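Local coordinates for sugar-binding transport ATP-binding protein (Pyrococcus horikoshii, PDB 1V43) that probably binds and hydrolyses ATP to power sugar uptake, acting as the ATPase subunit of an ABC transporter, at residues V12-L17 and R55-L60; L17-G22 and K50-R55; L30-T33 and F39-L42; E65-F70 and D74-P79. All blocks are in the same frame, centred on the assembly; numbering follows the deposited sequence.

Contact 1: residues V12-L17 and R55-L60; sequences VKLENL and RMIAGL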
loop_
_atom_site.group_PDB
_atom_site.type_symbol
_atom_site.label_atom_id
_atom_site.label_comp_id
_atom_site.label_asym_id
_atom_site.label_seq_id
_atom_site.Cartn_x
_atom_site.Cartn_y
_atom_site.Cartn_z
ATOM N N VAL A 12 7.485 28.040 14.352
ATOM C CA VAL A 12 7.099 27.390 15.597
ATOM C C VAL A 12 8.290 26.683 16.248
ATOM O O VAL A 12 8.970 25.866 15.613
ATOM C CB VAL A 12 5.977 26.346 15.362
ATOM C CG1 VAL A 12 5.661 25.618 16.664
ATOM C CG2 VAL A 12 4.734 27.040 14.861
ATOM N N LYS A 13 8.538 27.004 17.513
ATOM C CA LYS A 13 9.647 26.392 18.255
ATOM C C LYS A 13 9.142 25.546 19.403
ATOM O O LYS A 13 8.324 25.998 20.202
ATOM C CB LYS A 13 10.561 27.447 18.880
ATOM C CG LYS A 13 11.341 28.353 17.965
ATOM C CD LYS A 13 12.116 29.324 18.849
ATOM C CE LYS A 13 12.728 30.473 18.077
ATOM N NZ LYS A 13 11.678 31.277 17.421
ATOM N N LEU A 14 9.627 24.318 19.490
ATOM C CA LEU A 14 9.260 23.461 20.606
ATOM C C LEU A 14 10.585 23.335 21.378
ATOM O O LEU A 14 11.575 22.866 20.827
ATOM C CB LEU A 14 8.770 22.098 20.099
ATOM C CG LEU A 14 7.626 22.064 19.061
ATOM C CD1 LEU A 14 7.273 20.594 18.777
ATOM C CD2 LEU A 14 6.394 22.802 19.573
ATOM N N GLU A 15 10.611 23.773 22.636
ATOM C CA GLU A 15 11.857 23.724 23.417
ATOM C C GLU A 15 11.818 22.760 24.559
ATOM O O GLU A 15 10.985 22.897 25.454
ATOM C CB GLU A 15 12.206 25.072 24.038
ATOM C CG GLU A 15 12.328 26.244 23.119
ATOM C CD GLU A 15 13.140 27.362 23.765
ATOM O OE1 GLU A 15 12.994 27.602 24.991
ATOM O OE2 GLU A 15 13.920 27.998 23.040
ATOM N N ASN A 16 12.743 21.807 24.544
ATOM C CA ASN A 16 12.840 20.805 25.598
ATOM C C ASN A 16 11.460 20.383 26.052
ATOM O O ASN A 16 11.179 20.334 27.249
ATOM C CB ASN A 16 13.629 21.366 26.787
ATOM C CG ASN A 16 13.956 20.300 27.824
ATOM O OD1 ASN A 16 13.079 19.824 28.562
ATOM N ND2 ASN A 16 15.221 19.906 27.873
ATOM N N LEU A 17 10.596 20.095 25.085
ATOM C CA LEU A 17 9.225 19.679 25.363
ATOM C C LEU A 17 9.180 18.240 25.840
ATOM O O LEU A 17 9.662 17.328 25.159
ATOM C CB LEU A 17 8.354 19.778 24.104
ATOM C CG LEU A 17 7.223 20.790 23.934
ATOM C CD1 LEU A 17 6.212 20.210 22.939
ATOM C CD2 LEU A 17 6.546 21.089 25.254
ATOM N N ARG A 55 -1.148 17.691 20.040
ATOM C CA ARG A 55 -2.091 18.151 21.056
ATOM C C ARG A 55 -1.488 19.230 21.958
ATOM O O ARG A 55 -2.187 20.150 22.364
ATOM C CB ARG A 55 -2.601 16.956 21.885
ATOM C CG ARG A 55 -3.534 16.035 21.086
ATOM C CD ARG A 55 -3.943 14.775 21.845
ATOM N NE ARG A 55 -4.557 15.064 23.143
ATOM C CZ ARG A 55 -5.806 15.490 23.327
ATOM N NH1 ARG A 55 -6.625 15.690 22.299
ATOM N NH2 ARG A 55 -6.240 15.714 24.557
ATOM N N MET A 56 -0.200 19.127 22.275
ATOM C CA MET A 56 0.437 20.158 23.084
ATOM C C MET A 56 0.541 21.434 22.235
ATOM O O MET A 56 0.344 22.544 22.732
ATOM C CB MET A 56 1.840 19.731 23.538
ATOM C CG MET A 56 1.860 18.654 24.620
ATOM S SD MET A 56 3.516 18.366 25.309
ATOM C CE MET A 56 4.236 17.278 24.060
ATOM N N ILE A 57 0.861 21.278 20.954
ATOM C CA ILE A 57 0.949 22.446 20.071
ATOM C C ILE A 57 -0.419 23.135 20.010
ATOM O O ILE A 57 -0.503 24.360 20.035
ATOM C CB ILE A 57 1.389 22.052 18.633
ATOM C CG1 ILE A 57 2.838 21.552 18.647
ATOM C CG2 ILE A 57 1.245 23.243 17.700
ATOM C CD1 ILE A 57 3.382 21.166 17.276
ATOM N N ALA A 58 -1.488 22.336 19.953
ATOM C CA ALA A 58 -2.848 22.869 19.896
ATOM C C ALA A 58 -3.280 23.466 21.236
ATOM O O ALA A 58 -4.147 24.332 21.285
ATOM C CB ALA A 58 -3.824 21.767 19.479
ATOM N N GLY A 59 -2.672 23.003 22.325
ATOM C CA GLY A 59 -3.038 23.518 23.627
ATOM C C GLY A 59 -4.111 22.674 24.296
ATOM O O GLY A 59 -4.650 23.046 25.339
ATOM N N LEU A 60 -4.436 21.540 23.686
ATOM C CA LEU A 60 -5.426 20.638 24.254
ATOM C C LEU A 60 -4.738 19.892 25.397
ATOM O O LEU A 60 -5.381 19.302 26.257
ATOM C CB LEU A 60 -5.896 19.654 23.189
ATOM C CG LEU A 60 -6.571 20.337 22.005
ATOM C CD1 LEU A 60 -6.907 19.312 20.940
ATOM C CD2 LEU A 60 -7.817 21.050 22.492
#
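Met56 and Leu17 meet tip to tip, and, three residues back along the strand, Leu14 crosses Ile57 at about a right angle; through these two apolar pairs strand 12-15 and the residue after its corner rest on the last turn of helix 50-58. Met56 is the side chain to follow. Its CB leaves the helix toward the strand without touching it, and CG, anti to the carbonyl carbon (chi1 -73°), carries the chain outward. The sulfur is the first atom to arrive: SD lies 4.0 Å from Leu17 CD1 and 4.1 Å from Leu17 CD2, in reach of both branches of the leucine. A bend at the last torsion (chi3 -81°) then brings the terminal methyl CE to 3.7 Å from Leu17 CD1. SD also packs against CB of Lys19, further along the strand.

The second pair is built differently. Leu14 sends only its CD2 branch, which sits 3.9 Å from CG1 of Ile57 and slightly further from CD1, so the isoleucine is met along its longer arm. No hydrogen bond joins the segments, and all four touching side chains are buried. The helix ends just past the contact in a Schellman motif: Leu60 N bonds to Arg55 O at 3.0 Å, with Gly59 as the C-prime residue at positive phi.

Around this core, Ile68 of strand 65-70 packs on Leu14, Val27 of strand 24-34 touches Met56, Pro63 touches both Met56 and Leu17, and Leu164 of strand 162-166 meets Ile57, so the helix is held between the antiparallel sheet and the mixed one.

Contact 2: residues L17-G22 and K50-R55; sequences LTKRFG and KTTTLR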
loop_
_atom_site.group_PDB
_atom_site.type_symbol
_atom_site.label_atom_id
_atom_site.label_comp_id
_atom_site.label_asym_id
_atom_site.label_seq_id
_atom_site.Cartn_x
_atom_site.Cartn_y
_atom_site.Cartn_z
ATOM N N LEU A 17 10.596 20.095 25.085
ATOM C CA LEU A 17 9.225 19.679 25.363
ATOM C C LEU A 17 9.180 18.240 25.840
ATOM O O LEU A 17 9.662 17.328 25.159
ATOM C CB LEU A 17 8.354 19.778 24.104
ATOM C CG LEU A 17 7.223 20.790 23.934
ATOM C CD1 LEU A 17 6.212 20.210 22.939
ATOM C CD2 LEU A 17 6.546 21.089 25.254
ATOM N N THR A 18 8.575 18.039 27.000
ATOM C CA THR A 18 8.426 16.710 27.559
ATOM C C THR A 18 6.997 16.563 28.057
ATOM O O THR A 18 6.379 17.528 28.513
ATOM C CB THR A 18 9.377 16.479 28.761
ATOM O OG1 THR A 18 10.737 16.423 28.308
ATOM C CG2 THR A 18 9.019 15.193 29.473
ATOM N N LYS A 19 6.477 15.349 27.969
ATOM C CA LYS A 19 5.136 15.065 28.443
ATOM C C LYS A 19 5.100 13.666 29.042
ATOM O O LYS A 19 5.237 12.688 28.322
ATOM C CB LYS A 19 4.128 15.149 27.290
ATOM C CG LYS A 19 2.705 14.809 27.688
ATOM C CD LYS A 19 2.193 15.758 28.754
ATOM C CE LYS A 19 0.735 15.499 29.050
ATOM N NZ LYS A 19 0.139 16.640 29.784
ATOM N N ARG A 20 4.928 13.559 30.355
ATOM C CA ARG A 20 4.846 12.232 30.962
ATOM C C ARG A 20 3.516 11.997 31.660
ATOM O O ARG A 20 3.140 12.741 32.558
ATOM C CB ARG A 20 5.993 11.990 31.954
ATOM C CG ARG A 20 6.235 13.105 32.941
ATOM C CD ARG A 20 7.235 12.674 34.002
ATOM N NE ARG A 20 7.899 13.823 34.612
ATOM C CZ ARG A 20 8.924 14.469 34.060
ATOM N NH1 ARG A 20 9.407 14.075 32.888
ATOM N NH2 ARG A 20 9.461 15.517 34.673
ATOM N N PHE A 21 2.800 10.968 31.228
ATOM C CA PHE A 21 1.526 10.627 31.841
ATOM C C PHE A 21 1.836 9.702 33.008
ATOM O O PHE A 21 1.829 8.477 32.864
ATOM C CB PHE A 21 0.614 9.914 30.842
ATOM C CG PHE A 21 0.204 10.769 29.677
ATOM C CD1 PHE A 21 1.120 11.107 28.685
ATOM C CD2 PHE A 21 -1.096 11.249 29.576
ATOM C CE1 PHE A 21 0.747 11.911 27.613
ATOM C CE2 PHE A 21 -1.479 12.054 28.509
ATOM C CZ PHE A 21 -0.554 12.385 27.525
ATOM N N GLY A 22 2.122 10.294 34.162
ATOM C CA GLY A 22 2.447 9.501 35.328
ATOM C C GLY A 22 3.865 8.963 35.258
ATOM O O GLY A 22 4.824 9.666 35.582
ATOM N N LYS A 50 3.870 11.472 18.482
ATOM C CA LYS A 50 3.500 12.468 17.478
ATOM C C LYS A 50 2.150 13.107 17.748
ATOM O O LYS A 50 1.985 14.312 17.593
ATOM C CB LYS A 50 3.523 11.847 16.071
ATOM C CG LYS A 50 2.492 10.758 15.800
ATOM C CD LYS A 50 2.752 10.142 14.430
ATOM C CE LYS A 50 1.667 9.158 14.027
ATOM N NZ LYS A 50 1.648 7.975 14.923
ATOM N N THR A 51 1.181 12.310 18.171
ATOM C CA THR A 51 -0.131 12.859 18.455
ATOM C C THR A 51 -0.108 13.715 19.716
ATOM O O THR A 51 -0.724 14.790 19.757
ATOM C CB THR A 51 -1.164 11.741 18.591
ATOM O OG1 THR A 51 -1.215 11.008 17.362
ATOM C CG2 THR A 51 -2.550 12.315 18.890
ATOM N N THR A 52 0.612 13.253 20.739
ATOM C CA THR A 52 0.705 14.005 21.984
ATOM C C THR A 52 1.328 15.366 21.686
ATOM O O THR A 52 0.868 16.380 22.200
ATOM C CB THR A 52 1.568 13.280 23.047
ATOM O OG1 THR A 52 0.983 12.006 23.358
ATOM C CG2 THR A 52 1.645 14.125 24.315
ATOM N N THR A 53 2.370 15.375 20.855
ATOM C CA THR A 53 3.037 16.615 20.460
ATOM C C THR A 53 2.046 17.550 19.749
ATOM O O THR A 53 1.968 18.732 20.076
ATOM C CB THR A 53 4.234 16.336 19.518
ATOM O OG1 THR A 53 5.184 15.498 20.191
ATOM C CG2 THR A 53 4.920 17.641 19.096
ATOM N N LEU A 54 1.282 17.028 18.792
ATOM C CA LEU A 54 0.312 17.870 18.095
ATOM C C LEU A 54 -0.667 18.496 19.093
ATOM O O LEU A 54 -0.961 19.688 19.005
ATOM C CB LEU A 54 -0.478 17.075 17.052
ATOM C CG LEU A 54 -1.207 17.939 16.015
ATOM C CD1 LEU A 54 -0.175 18.570 15.099
ATOM C CD2 LEU A 54 -2.176 17.098 15.194
ATOM N N ARG A 55 -1.148 17.691 20.040
ATOM C CA ARG A 55 -2.091 18.151 21.056
ATOM C C ARG A 55 -1.488 19.230 21.958
ATOM O O ARG A 55 -2.187 20.150 22.364
ATOM C CB ARG A 55 -2.601 16.956 21.885
ATOM C CG ARG A 55 -3.534 16.035 21.086
ATOM C CD ARG A 55 -3.943 14.775 21.845
ATOM N NE ARG A 55 -4.557 15.064 23.143
ATOM C CZ ARG A 55 -5.806 15.490 23.327
ATOM N NH1 ARG A 55 -6.625 15.690 22.299
ATOM N NH2 ARG A 55 -6.240 15.714 24.557
#
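Thr52 presses its methyl group against Lys19 and Phe21, joining the end of strand 12-21 to the first turns of the helix that follows the P-loop (Walker A motif). Lys50, Thr51, Thr52 and Phe21 all belong to the ATP site of this protein, though no nucleotide occupies it here.

At the start of the helix Lys50 turns away from the strand and hands its NZ to the carbonyl O of Gly44, in the loop before it. Thr51 also faces elsewhere, toward Asp166 and Val198. Thr52 is where the strand is reached: with CG2 anti to the backbone N and OG1 anti to the carbonyl carbon (chi1 -61°), the methyl rather than the hydroxyl is turned to the strand. CG2 lies 3.6 Å from CG of Lys19, whose chain crosses it at about a right angle, and 4.1 Å from CE1 of Phe21, at the ring's edge and near its plane. Thr53 ties its hydroxyl back to the carbonyl O of Gly49 and packs on Val27 and Leu30. Leu54 is directed to strands 162-166 and 194-199, and Arg55 ends in a salt bridge with Glu61.

In ABC ATPases an aromatic residue on this strand commonly stacks on the adenine, a role that would suit Phe21, which is exposed and poorly ordered in this nucleotide-free model. The lysine beside it has a folded chain, bent at chi2 (61°): NZ reaches the carbonyl O of Glu62, while CE sits 3.7 Å above one face of the Phe21 ring, toward its rim.

Contact 3: residues L30-T33 and F39-L42; sequences LNLT and FLVL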
loop_
_atom_site.group_PDB
_atom_site.type_symbol
_atom_site.label_atom_id
_atom_site.label_comp_id
_atom_site.label_asym_id
_atom_site.label_seq_id
_atom_site.Cartn_x
_atom_site.Cartn_y
_atom_site.Cartn_z
ATOM N N LEU A 30 11.707 16.951 23.425
ATOM C CA LEU A 30 11.649 17.249 22.011
ATOM C C LEU A 30 12.141 18.673 21.742
ATOM O O LEU A 30 11.723 19.624 22.394
ATOM C CB LEU A 30 10.198 17.085 21.519
ATOM C CG LEU A 30 9.900 17.290 20.036
ATOM C CD1 LEU A 30 10.645 16.258 19.222
ATOM C CD2 LEU A 30 8.394 17.153 19.790
ATOM N N ASN A 31 13.055 18.805 20.790
ATOM C CA ASN A 31 13.575 20.097 20.391
ATOM C C ASN A 31 13.358 20.197 18.888
ATOM O O ASN A 31 13.884 19.401 18.106
ATOM C CB ASN A 31 15.044 20.220 20.776
ATOM C CG ASN A 31 15.218 20.511 22.260
ATOM O OD1 ASN A 31 15.595 19.639 23.041
ATOM N ND2 ASN A 31 14.909 21.741 22.657
ATOM N N LEU A 32 12.551 21.170 18.490
ATOM C CA LEU A 32 12.209 21.317 17.089
ATOM C C LEU A 32 11.931 22.753 16.687
ATOM O O LEU A 32 11.202 23.464 17.374
ATOM C CB LEU A 32 10.944 20.503 16.806
ATOM C CG LEU A 32 10.908 19.435 15.728
ATOM C CD1 LEU A 32 9.483 18.895 15.586
ATOM C CD2 LEU A 32 11.394 20.035 14.427
ATOM N N THR A 33 12.499 23.165 15.564
ATOM C CA THR A 33 12.248 24.493 15.033
ATOM C C THR A 33 11.547 24.306 13.686
ATOM O O THR A 33 12.175 23.955 12.689
ATOM C CB THR A 33 13.545 25.293 14.845
ATOM O OG1 THR A 33 14.189 25.456 16.111
ATOM C CG2 THR A 33 13.245 26.656 14.284
ATOM N N PHE A 39 5.692 22.720 5.547
ATOM C CA PHE A 39 4.753 21.644 5.793
ATOM C C PHE A 39 5.585 20.593 6.503
ATOM O O PHE A 39 6.374 19.904 5.871
ATOM C CB PHE A 39 4.229 21.078 4.469
ATOM C CG PHE A 39 2.982 20.273 4.615
ATOM C CD1 PHE A 39 1.821 20.644 3.947
ATOM C CD2 PHE A 39 2.946 19.165 5.447
ATOM C CE1 PHE A 39 0.653 19.930 4.108
ATOM C CE2 PHE A 39 1.774 18.442 5.609
ATOM C CZ PHE A 39 0.626 18.826 4.939
ATOM N N LEU A 40 5.461 20.503 7.818
ATOM C CA LEU A 40 6.235 19.508 8.538
ATOM C C LEU A 40 5.375 18.313 8.901
ATOM O O LEU A 40 4.322 18.472 9.503
ATOM C CB LEU A 40 6.820 20.086 9.821
ATOM C CG LEU A 40 7.461 19.013 10.721
ATOM C CD1 LEU A 40 8.779 18.525 10.099
ATOM C CD2 LEU A 40 7.712 19.581 12.109
ATOM N N VAL A 41 5.822 17.122 8.522
ATOM C CA VAL A 41 5.097 15.907 8.868
ATOM C C VAL A 41 5.770 15.233 10.059
ATOM O O VAL A 41 6.997 15.103 10.096
ATOM C CB VAL A 41 5.088 14.864 7.721
ATOM C CG1 VAL A 41 4.480 13.561 8.233
ATOM C CG2 VAL A 41 4.287 15.378 6.530
ATOM N N LEU A 42 4.974 14.849 11.051
ATOM C CA LEU A 42 5.497 14.123 12.196
ATOM C C LEU A 42 5.112 12.677 11.849
ATOM O O LEU A 42 3.929 12.319 11.824
ATOM C CB LEU A 42 4.830 14.567 13.493
ATOM C CG LEU A 42 4.937 16.042 13.875
ATOM C CD1 LEU A 42 4.263 16.252 15.233
ATOM C CD2 LEU A 42 6.403 16.479 13.891
#
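Leu32 and Leu40 face each other from two strands that run in nearly opposite directions but belong to different sheets. Their CA atoms are 10.6 Å apart, far beyond beta pairing, and no hydrogen bond passes between 30-33 and 39-42. This is face-to-face packing of sheets, in which side chains alone span the gap. Alternation along each strand selects the participants: Leu32 projects inward while Thr33 points away, and Leu40 and Leu42 contribute where Phe39 and Val41 do not.

Leu32 and Leu40 reach toward each other tip to tip. Leu40 has CG anti to its backbone N (chi1 171°), which extends the side chain across the gap and sets CD2 at 4.0 Å from CD1 of Leu32. Leu42 starts out less directly aimed, but its CD2 arrives beside the same methyl, 4.3 Å from Leu32 CD1. The two receiving methyls, Leu40 CD2 and Leu42 CD2, are themselves 3.8 Å apart, so Leu32 CD1 rests against a pair of neighbouring methyl groups. Its own chi1, -124°, is nearly eclipsed, an unusual value for a leucine. All three side chains are buried and wholly apolar, held by dispersion and the exclusion of water.

Strand 24-34 is hydrogen-bonded to strand 12-21 in the antiparallel sheet, with Leu32 paired to Leu14. Strand 39-43 runs within the mixed sheet between strands 194-199 and 211-216 and leads into the P-loop; Leu42 packs on Ile196, Val198 and Ala213, and Ile223 of strand 219-224 touches both Leu32 and Leu40.

Contact 4: residues E65-F70 and D74-P79; sequences EGRIYF and DVTYLP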
loop_
_atom_site.group_PDB
_atom_site.type_symbol
_atom_site.label_atom_id
_atom_site.label_comp_id
_atom_site.label_asym_id
_atom_site.label_seq_id
_atom_site.Cartn_x
_atom_site.Cartn_y
_atom_site.Cartn_z
ATOM N N GLU A 65 7.171 19.783 30.870
ATOM C CA GLU A 65 8.363 20.591 30.889
ATOM C C GLU A 65 8.528 21.161 29.488
ATOM O O GLU A 65 8.023 20.598 28.517
ATOM C CB GLU A 65 9.569 19.721 31.251
ATOM C CG GLU A 65 10.817 20.496 31.658
ATOM C CD GLU A 65 11.949 19.582 32.102
ATOM O OE1 GLU A 65 11.669 18.582 32.809
ATOM O OE2 GLU A 65 13.117 19.869 31.754
ATOM N N GLY A 66 9.222 22.284 29.381
ATOM C CA GLY A 66 9.444 22.869 28.077
ATOM C C GLY A 66 8.557 24.045 27.727
ATOM O O GLY A 66 7.648 24.426 28.471
ATOM N N ARG A 67 8.810 24.590 26.547
ATOM C CA ARG A 67 8.108 25.766 26.075
ATOM C C ARG A 67 7.752 25.630 24.593
ATOM O O ARG A 67 8.450 24.945 23.840
ATOM C CB ARG A 67 9.049 26.942 26.271
ATOM C CG ARG A 67 8.428 28.266 26.532
ATOM C CD ARG A 67 9.546 29.263 26.789
ATOM N NE ARG A 67 10.240 28.979 28.039
ATOM C CZ ARG A 67 9.748 29.282 29.234
ATOM N NH1 ARG A 67 8.568 29.873 29.324
ATOM N NH2 ARG A 67 10.429 29.000 30.338
ATOM N N ILE A 68 6.671 26.288 24.184
ATOM C CA ILE A 68 6.226 26.286 22.789
ATOM C C ILE A 68 6.070 27.738 22.342
ATOM O O ILE A 68 5.295 28.493 22.935
ATOM C CB ILE A 68 4.851 25.587 22.625
ATOM C CG1 ILE A 68 4.941 24.123 23.055
ATOM C CG2 ILE A 68 4.388 25.694 21.188
ATOM C CD1 ILE A 68 3.568 23.438 23.171
ATOM N N TYR A 69 6.809 28.141 21.314
ATOM C CA TYR A 69 6.704 29.504 20.806
ATOM C C TYR A 69 6.062 29.526 19.414
ATOM O O TYR A 69 6.207 28.581 18.650
ATOM C CB TYR A 69 8.084 30.170 20.675
ATOM C CG TYR A 69 8.819 30.529 21.949
ATOM C CD1 TYR A 69 9.797 29.682 22.480
ATOM C CD2 TYR A 69 8.578 31.743 22.593
ATOM C CE1 TYR A 69 10.516 30.034 23.610
ATOM C CE2 TYR A 69 9.293 32.109 23.730
ATOM C CZ TYR A 69 10.260 31.252 24.231
ATOM O OH TYR A 69 10.971 31.618 25.350
ATOM N N PHE A 70 5.324 30.596 19.131
ATOM C CA PHE A 70 4.720 30.866 17.819
ATOM C C PHE A 70 5.319 32.242 17.607
ATOM O O PHE A 70 4.983 33.163 18.340
ATOM C CB PHE A 70 3.194 31.004 17.883
ATOM C CG PHE A 70 2.457 29.695 17.882
ATOM C CD1 PHE A 70 1.066 29.675 17.756
ATOM C CD2 PHE A 70 3.144 28.478 18.024
ATOM C CE1 PHE A 70 0.368 28.471 17.773
ATOM C CE2 PHE A 70 2.455 27.267 18.043
ATOM C CZ PHE A 70 1.065 27.261 17.915
ATOM N N ASP A 74 5.358 33.206 23.581
ATOM C CA ASP A 74 5.365 31.941 24.310
ATOM C C ASP A 74 3.869 31.661 24.421
ATOM O O ASP A 74 3.148 32.437 25.043
ATOM C CB ASP A 74 5.974 32.135 25.710
ATOM C CG ASP A 74 6.076 30.831 26.497
ATOM O OD1 ASP A 74 5.258 29.909 26.275
ATOM O OD2 ASP A 74 6.974 30.735 27.364
ATOM N N VAL A 75 3.396 30.574 23.816
ATOM C CA VAL A 75 1.967 30.263 23.853
ATOM C C VAL A 75 1.686 29.027 24.691
ATOM O O VAL A 75 0.558 28.545 24.751
ATOM C CB VAL A 75 1.401 30.054 22.410
ATOM C CG1 VAL A 75 1.669 31.281 21.554
ATOM C CG2 VAL A 75 2.027 28.824 21.768
ATOM N N THR A 76 2.725 28.527 25.342
ATOM C CA THR A 76 2.629 27.332 26.172
ATOM C C THR A 76 1.395 27.243 27.066
ATOM O O THR A 76 0.748 26.190 27.162
ATOM C CB THR A 76 3.854 27.208 27.095
ATOM O OG1 THR A 76 5.047 27.421 26.334
ATOM C CG2 THR A 76 3.893 25.834 27.748
ATOM N N TYR A 77 1.071 28.346 27.724
ATOM C CA TYR A 77 -0.056 28.351 28.641
ATOM C C TYR A 77 -1.277 29.163 28.208
ATOM O O TYR A 77 -2.088 29.587 29.037
ATOM C CB TYR A 77 0.452 28.781 30.022
ATOM C CG TYR A 77 1.486 27.813 30.547
ATOM C CD1 TYR A 77 2.758 28.245 30.913
ATOM C CD2 TYR A 77 1.208 26.445 30.617
ATOM C CE1 TYR A 77 3.733 27.335 31.334
ATOM C CE2 TYR A 77 2.169 25.534 31.034
ATOM C CZ TYR A 77 3.435 25.992 31.390
ATOM O OH TYR A 77 4.399 25.100 31.798
ATOM N N LEU A 78 -1.416 29.359 26.902
ATOM C CA LEU A 78 -2.556 30.095 26.367
ATOM C C LEU A 78 -3.623 29.100 25.920
ATOM O O LEU A 78 -3.307 28.021 25.431
ATOM C CB LEU A 78 -2.134 30.953 25.168
ATOM C CG LEU A 78 -1.160 32.129 25.320
ATOM C CD1 LEU A 78 -0.765 32.604 23.928
ATOM C CD2 LEU A 78 -1.786 33.273 26.121
ATOM N N PRO A 79 -4.907 29.444 26.098
ATOM C CA PRO A 79 -6.020 28.568 25.694
ATOM C C PRO A 79 -5.912 28.292 24.180
ATOM O O PRO A 79 -5.414 29.129 23.433
ATOM C CB PRO A 79 -7.254 29.411 26.020
ATOM C CG PRO A 79 -6.794 30.287 27.126
ATOM C CD PRO A 79 -5.405 30.684 26.710
#
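Over the middle of one face of the Phe70 ring sits CG2 of Val75, 3.9 Å from the ring centroid and almost on its normal, a CH-pi contact; the same methyl also meets CG2 of Ile68. The Arg67 guanidinium is approached at its edge: NH1 gives a salt bridge to Asp74 OD2 at 2.7 Å, with the oxygen practically in the guanidinium plane and the carboxylate turned 88° to it. Asp74 has CG anti to its backbone N (chi1 -177°), which carries the carboxylate across to Arg67 and Thr76. Tyr69 slants across Asp74, its CD2 3.6 Å from Asp74 CA. On the other segment, Thr76 CG2 lies over the centre of one face of the Tyr77 ring.

Tyr69 and Asp74 form an antiparallel non-hydrogen-bonded pair closing a beta hairpin. Beyond it Val75 N bonds to Ile68 O at 3.0 Å, and then the chain departs: Thr76 OG1, rather than a backbone carbonyl, takes the N-H of Ile68 at 2.9 Å (N-H...O 167°). Asp74 OD1 accepts from Thr76 N at 3.0 Å, an Asx turn.

With an alanine in place of Asp74, Arg67 NH1 is likely to lose this carboxylate partner and Thr76 N its Asx acceptor, leaving the turn that presents the threonine less firmly set. The aspartate thus divides its work, one oxygen pairing a charge, the other capping the N-H of Thr76.

Contacts 1 and 2 lie on the same strand and helix, 12-21 and 50-58, with centres 8 Å apart, and share Leu17 and Arg55; Leu14 CD1 touches Thr53 CG2 at 3.8 Å where one passes into the other. Contact 4, centred 6 Å from contact 1, adds the next strand of the antiparallel sheet, Glu15 N lying 2.7 Å from Arg67 O. Contact 3 joins that sheet's far edge to the mixed sheet; it touches contact 2 where Thr53 CG2 meets Leu30 CD2 at 3.6 Å. Contact 2 holds ATP-site residues; the side chain of Leu42 comes within about 4 Å of that of Lys50, whereas the side chain of Ile68 stays about 10 Å from that of Thr52.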